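Local coordinates for protein particle-associated glycoside hydrolase (Acinetobacter phage Fri1, PDB 6C72) that probably depolymerises the capsular polysaccharide of Acinetobacter baumannii as a trimeric tailspike glycosidase, helping the phage through the host capsule during entry, at residues A[513-519]-A[575-581]; A[551-557]-A[568-574]; A[502-508]-A[590-596]; A[472-476]-A[486-490]. The contacts are given in a common frame with arbitrary orientation. Numbering follows the deposited sequence.

All four contacts lie in the C-terminal beta-sandwich that follows the long parallel beta-helix of this tailspike. Along the chain interaction 4 closes first. Interaction 3 (502-508 and 590-596) then encloses interaction 1, which encloses interaction 2. Interactions 1 and 4 share one antiparallel sheet, centres 15 Å apart. Interactions 2 and 3 share the other, centres 25 Å apart. Val581 packs on Val593, Trp595 and Leu503, joining interactions 1 and 3 across the sandwich. Glu489 ties interaction 4 to Lys592 and Trp595 of interaction 3. Interactions 1 and 2 meet at the zinc site. All four reach neighbouring subunits, interactions 1 and 4 most extensively, consistent with a domain that helps hold the trimer together.

Interaction 1: A[513-519]-A[575-581]; sequences ITITGAD and NTFIVKV. With ZN (zinc ion), chain L.
Strands 513-517 and 576-581 run antiparallel, axes 4.5 Å apart at closest, at 158°. Thr514-Lys580 and Thr516-Ile578 are hydrogen-bonded pairs: Thr514 N to Lys580 O is 2.7 Å and Ile578 N to Thr516 O 2.7 Å. Ala518 N reaches Thr576 O at 3.1 Å. On one face Ile513 (chi1 m) sets CG2 3.6 Å from Val579 CG1. Ile515 (m, t) brings CG2 to 4.2 Å from CD2 of Phe577 (m). On the other face Ile578 (m, m) packs CG1 3.6 Å from Ala518 CB. Extended Lys580 (t, t, t, m) salt-bridges Asp582 and makes a cation-pi contact with Phe486 of a second subunit. Asp519 (chi1 t) accepts at OD2 from Asn575 N, 3.1 Å, and Thr576 N, 3.3 Å. Zinc binds Asp519 OD1 at 2.4 Å, Asn575 OD1 (chi1 p) at 2.1 Å and water 2 at 2.3 Å. Thr521, whose N donates to Asp519 OD1, and Ser573 complete the site; Asn575 ND2 bonds to Asn494. One carboxylate thus ties the strand ends and coordinates the metal.

Interaction 2: A[551-557]-A[568-574]; sequences DPLYGVK and AGITLSA
Ile570 lies over the turn 551-555, its side chain (chi1 m, chi2 t) pointing toward that segment. Ile570 CD1 is 3.6 Å from Pro552 O and 3.8 Å from Asp551 O, Ile570 CG2 3.5 Å from Leu553 O, and Ile570 CG1 3.5 Å from Gly555 O. The turn is held by Asp551 (chi1 t). Asp551 OD1 accepts from Leu553 N at 3.0 Å, an Asx turn, and from Tyr554 N at 2.9 Å. After it the chain enters a hairpin strand. Lys557 and Ala568 form an antiparallel hydrogen-bonded pair: Lys557 N to Ala568 O is 2.8 Å, and Ala568 N to Lys557 O is 2.9 Å. Lys557 (chi1 m) folds back so that CD is 3.7 Å from Ile570 CG1. Water 4 links Lys557 NZ (2.9 Å) to Gly569 O (2.7 Å). Thr571 (m) donates OG1 to Leu553 O at 2.7 Å and opens a type I turn to Ala574. Tyr554 (m) sets CB 3.8 Å from Ala574 CB. Water 3 donates to Gly555 O (2.8 Å) and Ala574 O (2.9 Å) and accepts from Ile570 N (2.8 Å). Ser573 belongs to the zinc site with Asp519, Thr521 and Asn575; its backbone O, not OG, faces the metal, and OG bonds to Ala524. One water and the Thr571 hydroxyl, working on backbone carbonyls, therefore join the two loops at the open end of the hairpin, beside the metal.

Interaction 3: A[502-508]-A[590-596]; sequences VLTVPLR and YSKVTWL
Val502 begins the pairing with the C-terminal residues, which run antiparallel to it, the end-to-end directions 167° apart. Val502 O accepts from Leu596 N at 2.7 Å. Val502 and Leu503 both face Leu565 on the neighbouring strand, a classic beta bulge. Leu503 (chi1 p, chi2 p) pairs with Trp595 (chi1 m) at a non-hydrogen-bonded site and sets CD2 3.7 Å from Trp595 CZ3. Thr504 (m) pairs with Thr594 by two bonds, Thr504 N to Thr594 O and Thr594 N to Thr504 O, both 2.9 Å. Past the strand, Val505 (m) has CG1 4.3 Å from Val593 CG1. Pro506 puts CG 3.3 Å from Tyr590 O. Leu507 O is 3.4 Å from Tyr590 CB. Arg508 (m, t, t), with phi and psi both positive, lays CD over the Tyr590 ring (chi1 m), 3.7 Å from its centroid, a CH-pi contact. Arg508 NE hydrogen-bonds to Asn538 OD1. Backbone bonds thus fix the outermost strand of this sheet within the chain; past Thr504 none join the segments, and apolar and CH-pi packing holds them.

Interaction 4: A[472-476]-A[486-490]; sequences PDISG and FNTEI
Ser475 and Thr488 form an antiparallel hydrogen-bonded pair: Ser475 N to Thr488 O at 3.2 Å, and Thr488 N to Ser475 O at 2.8 Å. Two waters carry the link on to Asp473, in the preceding loop. Water 5 donates to Asp473 O (2.6 Å) and accepts from Ile490 N (3.1 Å); water 6 bridges Asp473 O (2.8 Å) and Glu489 OE2 (2.7 Å). Glu489 (chi1 m, chi2 t) also salt-bridges Lys592, and Asp473 salt-bridges Lys478 of a second subunit. Gly476, at phi 157° and psi -154°, pairs with Asn487 and brings CA to 3.0 Å from Phe486 O; a side chain there would clash. The Phe486 ring edge (chi1 t) meets Gly476 CA. Ser475 CB packs 3.6 Å from Thr488 CG2, both chi1 t. Ile474 (t, t) puts CG1 4.1 Å from Glu489 CG and CD1 3.4 Å from Asn487 OD1. This is the open end of an antiparallel beta hairpin, its strand 475-478 outermost in the sandwich sheet within this chain, beside other subunits.

Interaction 1: A[513-519]-A[575-581]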
# COMPACT_ATOMS: atom_id res chain seq x y z
N ILE A 513 22.34 -17.49 -48.60
CA ILE A 513 21.68 -18.67 -48.03
C ILE A 513 22.75 -19.70 -47.69
O ILE A 513 23.53 -20.08 -48.57
CB ILE A 513 20.65 -19.29 -49.00
CG1 ILE A 513 19.50 -18.33 -49.29
CG2 ILE A 513 20.12 -20.61 -48.43
CD1 ILE A 513 19.64 -17.55 -50.55
N THR A 514 22.80 -20.14 -46.44
CA THR A 514 23.75 -21.16 -46.01
C THR A 514 23.01 -22.46 -45.74
O THR A 514 22.04 -22.47 -44.98
CB THR A 514 24.51 -20.72 -44.76
OG1 THR A 514 25.16 -19.48 -45.03
CG2 THR A 514 25.55 -21.76 -44.38
N ILE A 515 23.45 -23.53 -46.37
CA ILE A 515 22.81 -24.84 -46.28
C ILE A 515 23.83 -25.79 -45.69
O ILE A 515 24.95 -25.89 -46.20
CB ILE A 515 22.35 -25.34 -47.66
CG1 ILE A 515 21.57 -24.25 -48.40
CG2 ILE A 515 21.46 -26.57 -47.51
CD1 ILE A 515 21.44 -24.52 -49.88
N THR A 516 23.46 -26.47 -44.61
CA THR A 516 24.39 -27.40 -43.99
C THR A 516 23.61 -28.56 -43.38
O THR A 516 22.41 -28.46 -43.14
CB THR A 516 25.29 -26.69 -42.97
OG1 THR A 516 26.32 -27.59 -42.52
CG2 THR A 516 24.49 -26.22 -41.79
N GLY A 517 24.30 -29.68 -43.17
CA GLY A 517 23.65 -30.83 -42.56
C GLY A 517 23.59 -30.74 -41.04
O GLY A 517 24.42 -30.11 -40.39
N ALA A 518 22.56 -31.38 -40.48
CA ALA A 518 22.42 -31.51 -39.03
C ALA A 518 21.71 -32.84 -38.77
O ALA A 518 20.69 -32.91 -38.10
CB ALA A 518 21.67 -30.33 -38.42
N ASP A 519 22.28 -33.91 -39.29
CA ASP A 519 21.59 -35.18 -39.40
C ASP A 519 21.90 -36.07 -38.20
O ASP A 519 23.04 -36.13 -37.74
CB ASP A 519 22.00 -35.86 -40.70
CG ASP A 519 20.96 -36.84 -41.21
OD1 ASP A 519 20.56 -37.73 -40.43
OD2 ASP A 519 20.54 -36.70 -42.38
N ASN A 575 19.12 -36.55 -45.11
CA ASN A 575 17.91 -35.78 -45.35
C ASN A 575 17.76 -34.51 -44.52
O ASN A 575 16.95 -33.65 -44.89
CB ASN A 575 16.67 -36.65 -45.09
CG ASN A 575 16.66 -37.22 -43.71
OD1 ASN A 575 17.69 -37.71 -43.24
ND2 ASN A 575 15.54 -37.09 -43.01
N THR A 576 18.46 -34.38 -43.39
CA THR A 576 18.23 -33.25 -42.50
C THR A 576 19.21 -32.12 -42.80
O THR A 576 20.42 -32.26 -42.59
CB THR A 576 18.35 -33.67 -41.04
OG1 THR A 576 17.45 -34.75 -40.78
CG2 THR A 576 18.00 -32.51 -40.15
N PHE A 577 18.68 -30.98 -43.23
CA PHE A 577 19.50 -29.83 -43.56
C PHE A 577 18.98 -28.60 -42.84
O PHE A 577 17.78 -28.45 -42.63
CB PHE A 577 19.51 -29.60 -45.08
CG PHE A 577 20.22 -30.68 -45.86
CD1 PHE A 577 19.55 -31.86 -46.21
CD2 PHE A 577 21.55 -30.53 -46.22
CE1 PHE A 577 20.20 -32.85 -46.92
CE2 PHE A 577 22.22 -31.51 -46.93
CZ PHE A 577 21.54 -32.68 -47.29
N ILE A 578 19.90 -27.73 -42.43
CA ILE A 578 19.55 -26.43 -41.86
C ILE A 578 19.79 -25.38 -42.93
O ILE A 578 20.83 -25.39 -43.61
CB ILE A 578 20.39 -26.13 -40.61
CG1 ILE A 578 20.29 -27.26 -39.56
CG2 ILE A 578 19.99 -24.78 -40.05
CD1 ILE A 578 18.90 -27.49 -38.93
N VAL A 579 18.84 -24.46 -43.09
CA VAL A 579 18.92 -23.41 -44.10
C VAL A 579 18.81 -22.06 -43.41
O VAL A 579 17.80 -21.75 -42.77
CB VAL A 579 17.84 -23.59 -45.18
CG1 VAL A 579 17.92 -22.49 -46.21
CG2 VAL A 579 17.95 -24.96 -45.83
N LYS A 580 19.87 -21.26 -43.51
CA LYS A 580 19.90 -19.92 -42.93
C LYS A 580 19.97 -18.89 -44.05
O LYS A 580 20.72 -19.08 -45.01
CB LYS A 580 21.08 -19.78 -41.98
CG LYS A 580 21.24 -18.41 -41.33
CD LYS A 580 22.37 -18.45 -40.30
CE LYS A 580 22.53 -17.14 -39.54
NZ LYS A 580 23.14 -16.05 -40.38
N VAL A 581 19.16 -17.84 -43.94
CA VAL A 581 19.12 -16.77 -44.93
C VAL A 581 19.53 -15.45 -44.28
O VAL A 581 18.99 -15.08 -43.23
CB VAL A 581 17.73 -16.63 -45.57
CG1 VAL A 581 17.85 -15.75 -46.80
CG2 VAL A 581 17.18 -17.98 -45.94
ZN ZN L . 18.65 -38.57 -41.56
O HOH W 1 23.38 -17.40 -44.62
O HOH W 2 17.04 -38.38 -39.91

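Interaction 2: A[551-557]-A[568-574]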
# COMPACT_ATOMS: atom_id res chain seq x y z
N ASP A 551 29.06 -33.35 -50.15
CA ASP A 551 29.36 -34.75 -50.38
C ASP A 551 28.60 -35.24 -51.61
O ASP A 551 27.39 -35.00 -51.72
CB ASP A 551 29.01 -35.54 -49.13
CG ASP A 551 29.55 -36.93 -49.14
OD1 ASP A 551 28.98 -37.79 -49.85
OD2 ASP A 551 30.59 -37.17 -48.49
N PRO A 552 29.26 -35.89 -52.57
CA PRO A 552 28.55 -36.33 -53.78
C PRO A 552 27.46 -37.35 -53.52
O PRO A 552 26.55 -37.48 -54.34
CB PRO A 552 29.67 -36.92 -54.65
CG PRO A 552 30.77 -37.26 -53.68
CD PRO A 552 30.69 -36.23 -52.60
N LEU A 553 27.52 -38.07 -52.40
CA LEU A 553 26.49 -39.03 -52.03
C LEU A 553 25.55 -38.50 -50.96
O LEU A 553 24.36 -38.82 -50.98
CB LEU A 553 27.15 -40.33 -51.56
CG LEU A 553 26.26 -41.54 -51.24
CD1 LEU A 553 25.54 -42.05 -52.48
CD2 LEU A 553 27.07 -42.67 -50.62
N TYR A 554 26.04 -37.66 -50.04
CA TYR A 554 25.24 -37.21 -48.90
C TYR A 554 24.97 -35.70 -48.91
O TYR A 554 24.48 -35.17 -47.90
CB TYR A 554 25.93 -37.59 -47.59
CG TYR A 554 26.17 -39.07 -47.45
CD1 TYR A 554 25.16 -39.99 -47.71
CD2 TYR A 554 27.43 -39.55 -47.08
CE1 TYR A 554 25.37 -41.36 -47.59
CE2 TYR A 554 27.66 -40.91 -46.96
CZ TYR A 554 26.63 -41.81 -47.21
OH TYR A 554 26.87 -43.16 -47.09
N GLY A 555 25.27 -35.02 -50.01
CA GLY A 555 25.13 -33.58 -50.09
C GLY A 555 23.74 -33.14 -50.51
O GLY A 555 22.75 -33.87 -50.37
N VAL A 556 23.68 -31.93 -51.06
CA VAL A 556 22.42 -31.25 -51.36
C VAL A 556 22.47 -30.77 -52.80
O VAL A 556 23.54 -30.50 -53.35
CB VAL A 556 22.17 -30.06 -50.40
CG1 VAL A 556 23.18 -28.95 -50.62
CG2 VAL A 556 20.74 -29.53 -50.53
N LYS A 557 21.30 -30.72 -53.43
CA LYS A 557 21.12 -30.17 -54.76
C LYS A 557 20.24 -28.93 -54.67
O LYS A 557 19.32 -28.87 -53.85
CB LYS A 557 20.50 -31.21 -55.71
CG LYS A 557 21.43 -32.38 -56.00
CD LYS A 557 20.69 -33.71 -56.21
CE LYS A 557 19.93 -33.80 -57.53
NZ LYS A 557 19.58 -35.24 -57.88
N ALA A 568 16.98 -30.35 -52.94
CA ALA A 568 16.70 -31.78 -52.94
C ALA A 568 17.89 -32.50 -52.32
O ALA A 568 19.02 -32.01 -52.36
CB ALA A 568 16.43 -32.32 -54.35
N GLY A 569 17.62 -33.67 -51.73
CA GLY A 569 18.67 -34.53 -51.24
C GLY A 569 19.19 -35.43 -52.33
O GLY A 569 18.67 -35.45 -53.44
N ILE A 570 20.22 -36.19 -51.99
CA ILE A 570 20.83 -37.14 -52.91
C ILE A 570 20.61 -38.58 -52.45
O ILE A 570 20.36 -39.46 -53.26
CB ILE A 570 22.34 -36.85 -53.04
CG1 ILE A 570 22.57 -35.41 -53.49
CG2 ILE A 570 22.99 -37.83 -54.01
CD1 ILE A 570 24.05 -35.03 -53.61
N THR A 571 20.68 -38.82 -51.15
CA THR A 571 20.39 -40.12 -50.58
C THR A 571 19.43 -39.93 -49.41
O THR A 571 19.60 -39.01 -48.61
CB THR A 571 21.68 -40.82 -50.15
OG1 THR A 571 22.60 -40.83 -51.25
CG2 THR A 571 21.40 -42.25 -49.73
N LEU A 572 18.41 -40.79 -49.34
CA LEU A 572 17.33 -40.57 -48.40
C LEU A 572 17.84 -40.51 -46.96
O LEU A 572 17.35 -39.71 -46.15
CB LEU A 572 16.28 -41.66 -48.57
CG LEU A 572 15.46 -41.50 -49.87
CD1 LEU A 572 14.51 -42.67 -50.13
CD2 LEU A 572 14.68 -40.19 -49.84
N SER A 573 18.85 -41.31 -46.63
CA SER A 573 19.39 -41.28 -45.27
C SER A 573 20.01 -39.93 -44.95
O SER A 573 20.08 -39.54 -43.78
CB SER A 573 20.42 -42.39 -45.08
OG SER A 573 21.55 -42.18 -45.92
N ALA A 574 20.44 -39.19 -45.96
CA ALA A 574 21.04 -37.88 -45.76
C ALA A 574 19.98 -36.83 -46.10
O ALA A 574 19.94 -36.26 -47.19
CB ALA A 574 22.30 -37.73 -46.59
O HOH W 3 21.56 -36.25 -49.55
O HOH W 4 17.76 -36.25 -55.87

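Interaction 3: A[502-508]-A[590-596]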
# COMPACT_ATOMS: atom_id res chain seq x y z
N VAL A 502 11.54 -24.12 -51.52
CA VAL A 502 11.64 -23.85 -50.09
C VAL A 502 11.46 -22.36 -49.79
O VAL A 502 10.89 -22.00 -48.75
CB VAL A 502 12.97 -24.36 -49.48
CG1 VAL A 502 13.08 -25.88 -49.60
CG2 VAL A 502 14.17 -23.67 -50.13
N LEU A 503 11.92 -21.46 -50.67
CA LEU A 503 11.83 -20.04 -50.36
C LEU A 503 11.90 -19.20 -51.63
O LEU A 503 12.31 -19.66 -52.69
CB LEU A 503 12.94 -19.59 -49.40
CG LEU A 503 14.40 -19.74 -49.87
CD1 LEU A 503 14.88 -18.53 -50.65
CD2 LEU A 503 15.31 -19.98 -48.67
N THR A 504 11.50 -17.93 -51.48
CA THR A 504 11.59 -16.92 -52.52
C THR A 504 12.21 -15.67 -51.91
O THR A 504 11.68 -15.12 -50.95
CB THR A 504 10.21 -16.60 -53.10
OG1 THR A 504 9.67 -17.77 -53.73
CG2 THR A 504 10.28 -15.50 -54.12
N VAL A 505 13.34 -15.23 -52.47
CA VAL A 505 14.05 -14.06 -51.95
C VAL A 505 13.34 -12.81 -52.45
O VAL A 505 12.78 -12.81 -53.56
CB VAL A 505 15.53 -14.08 -52.35
CG1 VAL A 505 16.24 -15.27 -51.74
CG2 VAL A 505 15.67 -14.09 -53.86
N PRO A 506 13.33 -11.73 -51.68
CA PRO A 506 12.63 -10.51 -52.11
C PRO A 506 13.43 -9.76 -53.16
O PRO A 506 14.61 -10.02 -53.40
CB PRO A 506 12.52 -9.70 -50.81
CG PRO A 506 13.67 -10.14 -50.00
CD PRO A 506 13.91 -11.59 -50.33
N LEU A 507 12.76 -8.80 -53.79
CA LEU A 507 13.44 -7.90 -54.70
C LEU A 507 14.28 -6.90 -53.92
O LEU A 507 14.27 -6.87 -52.68
CB LEU A 507 12.42 -7.16 -55.58
CG LEU A 507 11.73 -8.01 -56.64
CD1 LEU A 507 10.51 -7.30 -57.18
CD2 LEU A 507 12.72 -8.32 -57.75
N ARG A 508 15.04 -6.08 -54.65
CA ARG A 508 15.79 -4.95 -54.07
C ARG A 508 16.61 -5.39 -52.86
O ARG A 508 16.60 -4.75 -51.81
CB ARG A 508 14.85 -3.82 -53.66
CG ARG A 508 13.81 -3.44 -54.69
CD ARG A 508 12.99 -2.29 -54.14
NE ARG A 508 11.90 -1.87 -55.03
CZ ARG A 508 11.11 -0.83 -54.77
NH1 ARG A 508 11.30 -0.11 -53.67
NH2 ARG A 508 10.14 -0.52 -55.61
N TYR A 590 11.51 -5.30 -47.92
CA TYR A 590 12.29 -6.21 -48.74
C TYR A 590 13.33 -6.94 -47.91
O TYR A 590 14.39 -7.32 -48.41
CB TYR A 590 12.95 -5.46 -49.90
CG TYR A 590 11.94 -4.77 -50.78
CD1 TYR A 590 11.30 -5.46 -51.81
CD2 TYR A 590 11.60 -3.44 -50.57
CE1 TYR A 590 10.37 -4.84 -52.61
CE2 TYR A 590 10.67 -2.81 -51.36
CZ TYR A 590 10.06 -3.51 -52.38
OH TYR A 590 9.13 -2.89 -53.16
N SER A 591 13.03 -7.16 -46.63
CA SER A 591 14.01 -7.66 -45.68
C SER A 591 13.82 -9.13 -45.33
O SER A 591 14.66 -9.69 -44.62
CB SER A 591 13.96 -6.82 -44.40
OG SER A 591 12.72 -7.00 -43.73
N LYS A 592 12.77 -9.78 -45.83
CA LYS A 592 12.48 -11.15 -45.42
C LYS A 592 12.10 -12.00 -46.63
O LYS A 592 11.36 -11.54 -47.51
CB LYS A 592 11.35 -11.20 -44.38
CG LYS A 592 11.78 -10.90 -42.95
CD LYS A 592 10.62 -10.37 -42.11
CE LYS A 592 9.45 -11.39 -42.01
NZ LYS A 592 9.68 -12.65 -41.20
N VAL A 593 12.58 -13.24 -46.64
CA VAL A 593 12.21 -14.18 -47.68
C VAL A 593 10.80 -14.69 -47.42
O VAL A 593 10.25 -14.55 -46.32
CB VAL A 593 13.19 -15.36 -47.75
CG1 VAL A 593 14.60 -14.88 -47.79
CG2 VAL A 593 12.95 -16.30 -46.57
N THR A 594 10.20 -15.29 -48.45
CA THR A 594 8.93 -15.99 -48.31
C THR A 594 9.25 -17.47 -48.20
O THR A 594 9.77 -18.06 -49.15
CB THR A 594 7.99 -15.72 -49.47
OG1 THR A 594 7.75 -14.31 -49.59
CG2 THR A 594 6.68 -16.44 -49.23
N TRP A 595 8.96 -18.06 -47.05
CA TRP A 595 9.14 -19.49 -46.85
C TRP A 595 7.98 -20.24 -47.48
O TRP A 595 6.82 -19.85 -47.33
CB TRP A 595 9.23 -19.82 -45.37
CG TRP A 595 10.43 -19.21 -44.70
CD1 TRP A 595 10.44 -18.13 -43.88
CD2 TRP A 595 11.79 -19.65 -44.82
NE1 TRP A 595 11.72 -17.87 -43.46
CE2 TRP A 595 12.57 -18.78 -44.02
CE3 TRP A 595 12.42 -20.69 -45.51
CZ2 TRP A 595 13.95 -18.93 -43.89
CZ3 TRP A 595 13.79 -20.83 -45.38
CH2 TRP A 595 14.54 -19.95 -44.58
N LEU A 596 8.29 -21.32 -48.19
CA LEU A 596 7.28 -22.07 -48.92
C LEU A 596 6.99 -23.42 -48.26
O LEU A 596 7.85 -23.97 -47.57
CB LEU A 596 7.71 -22.25 -50.37
CG LEU A 596 8.04 -20.90 -51.00
CD1 LEU A 596 8.68 -21.08 -52.36
CD2 LEU A 596 6.78 -20.05 -51.08

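Interaction 4: A[472-476]-A[486-490]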
# COMPACT_ATOMS: atom_id res chain seq x y z
N PRO A 472 16.14 -15.53 -30.56
CA PRO A 472 14.94 -15.00 -31.22
C PRO A 472 14.68 -15.73 -32.54
O PRO A 472 15.53 -16.46 -33.05
CB PRO A 472 15.29 -13.53 -31.45
CG PRO A 472 16.79 -13.56 -31.66
CD PRO A 472 17.32 -14.66 -30.75
N ASP A 473 13.47 -15.54 -33.06
CA ASP A 473 13.11 -16.13 -34.35
C ASP A 473 13.54 -15.29 -35.55
O ASP A 473 13.41 -15.76 -36.69
CB ASP A 473 11.60 -16.37 -34.43
CG ASP A 473 11.14 -17.47 -33.50
OD1 ASP A 473 11.99 -18.15 -32.89
OD2 ASP A 473 9.91 -17.65 -33.37
N ILE A 474 14.02 -14.08 -35.33
CA ILE A 474 14.60 -13.25 -36.38
C ILE A 474 15.67 -12.40 -35.73
O ILE A 474 15.55 -12.02 -34.56
CB ILE A 474 13.54 -12.39 -37.10
CG1 ILE A 474 14.18 -11.59 -38.23
CG2 ILE A 474 12.84 -11.46 -36.14
CD1 ILE A 474 13.17 -10.91 -39.14
N SER A 475 16.74 -12.14 -36.46
CA SER A 475 17.88 -11.46 -35.89
C SER A 475 18.47 -10.49 -36.91
O SER A 475 18.30 -10.66 -38.12
CB SER A 475 18.94 -12.47 -35.44
OG SER A 475 20.04 -11.83 -34.84
N GLY A 476 19.20 -9.50 -36.41
CA GLY A 476 19.91 -8.66 -37.35
C GLY A 476 20.25 -7.28 -36.77
O GLY A 476 20.38 -7.11 -35.56
N PHE A 486 19.70 -5.69 -42.20
CA PHE A 486 20.21 -7.05 -42.27
C PHE A 486 19.33 -7.91 -41.37
O PHE A 486 19.26 -7.68 -40.16
CB PHE A 486 21.68 -7.11 -41.84
CG PHE A 486 22.25 -8.49 -41.79
CD1 PHE A 486 22.14 -9.25 -40.65
CD2 PHE A 486 22.91 -9.01 -42.88
CE1 PHE A 486 22.67 -10.52 -40.59
CE2 PHE A 486 23.45 -10.29 -42.84
CZ PHE A 486 23.32 -11.05 -41.69
N ASN A 487 18.61 -8.86 -41.96
CA ASN A 487 17.73 -9.76 -41.23
C ASN A 487 18.08 -11.19 -41.58
O ASN A 487 18.30 -11.52 -42.75
CB ASN A 487 16.26 -9.52 -41.51
CG ASN A 487 15.74 -8.28 -40.83
OD1 ASN A 487 15.34 -8.33 -39.66
ND2 ASN A 487 15.75 -7.15 -41.54
N THR A 488 18.09 -12.04 -40.57
CA THR A 488 18.43 -13.44 -40.76
C THR A 488 17.36 -14.31 -40.11
O THR A 488 16.90 -14.03 -39.00
CB THR A 488 19.85 -13.71 -40.21
OG1 THR A 488 20.16 -15.10 -40.31
CG2 THR A 488 19.97 -13.28 -38.77
N GLU A 489 16.92 -15.33 -40.85
CA GLU A 489 16.01 -16.36 -40.36
C GLU A 489 16.58 -17.74 -40.71
O GLU A 489 17.45 -17.87 -41.57
CB GLU A 489 14.60 -16.22 -40.94
CG GLU A 489 13.80 -15.05 -40.41
CD GLU A 489 12.43 -14.92 -41.06
OE1 GLU A 489 12.32 -15.16 -42.28
OE2 GLU A 489 11.46 -14.58 -40.35
N ILE A 490 16.04 -18.77 -40.07
CA ILE A 490 16.61 -20.11 -40.18
C ILE A 490 15.49 -21.14 -40.06
O ILE A 490 14.57 -21.00 -39.24
CB ILE A 490 17.72 -20.30 -39.12
CG1 ILE A 490 18.60 -21.51 -39.45
CG2 ILE A 490 17.13 -20.38 -37.70
CD1 ILE A 490 19.87 -21.59 -38.56
O HOH W 5 14.23 -18.03 -37.70
O HOH W 6 11.51 -16.60 -38.50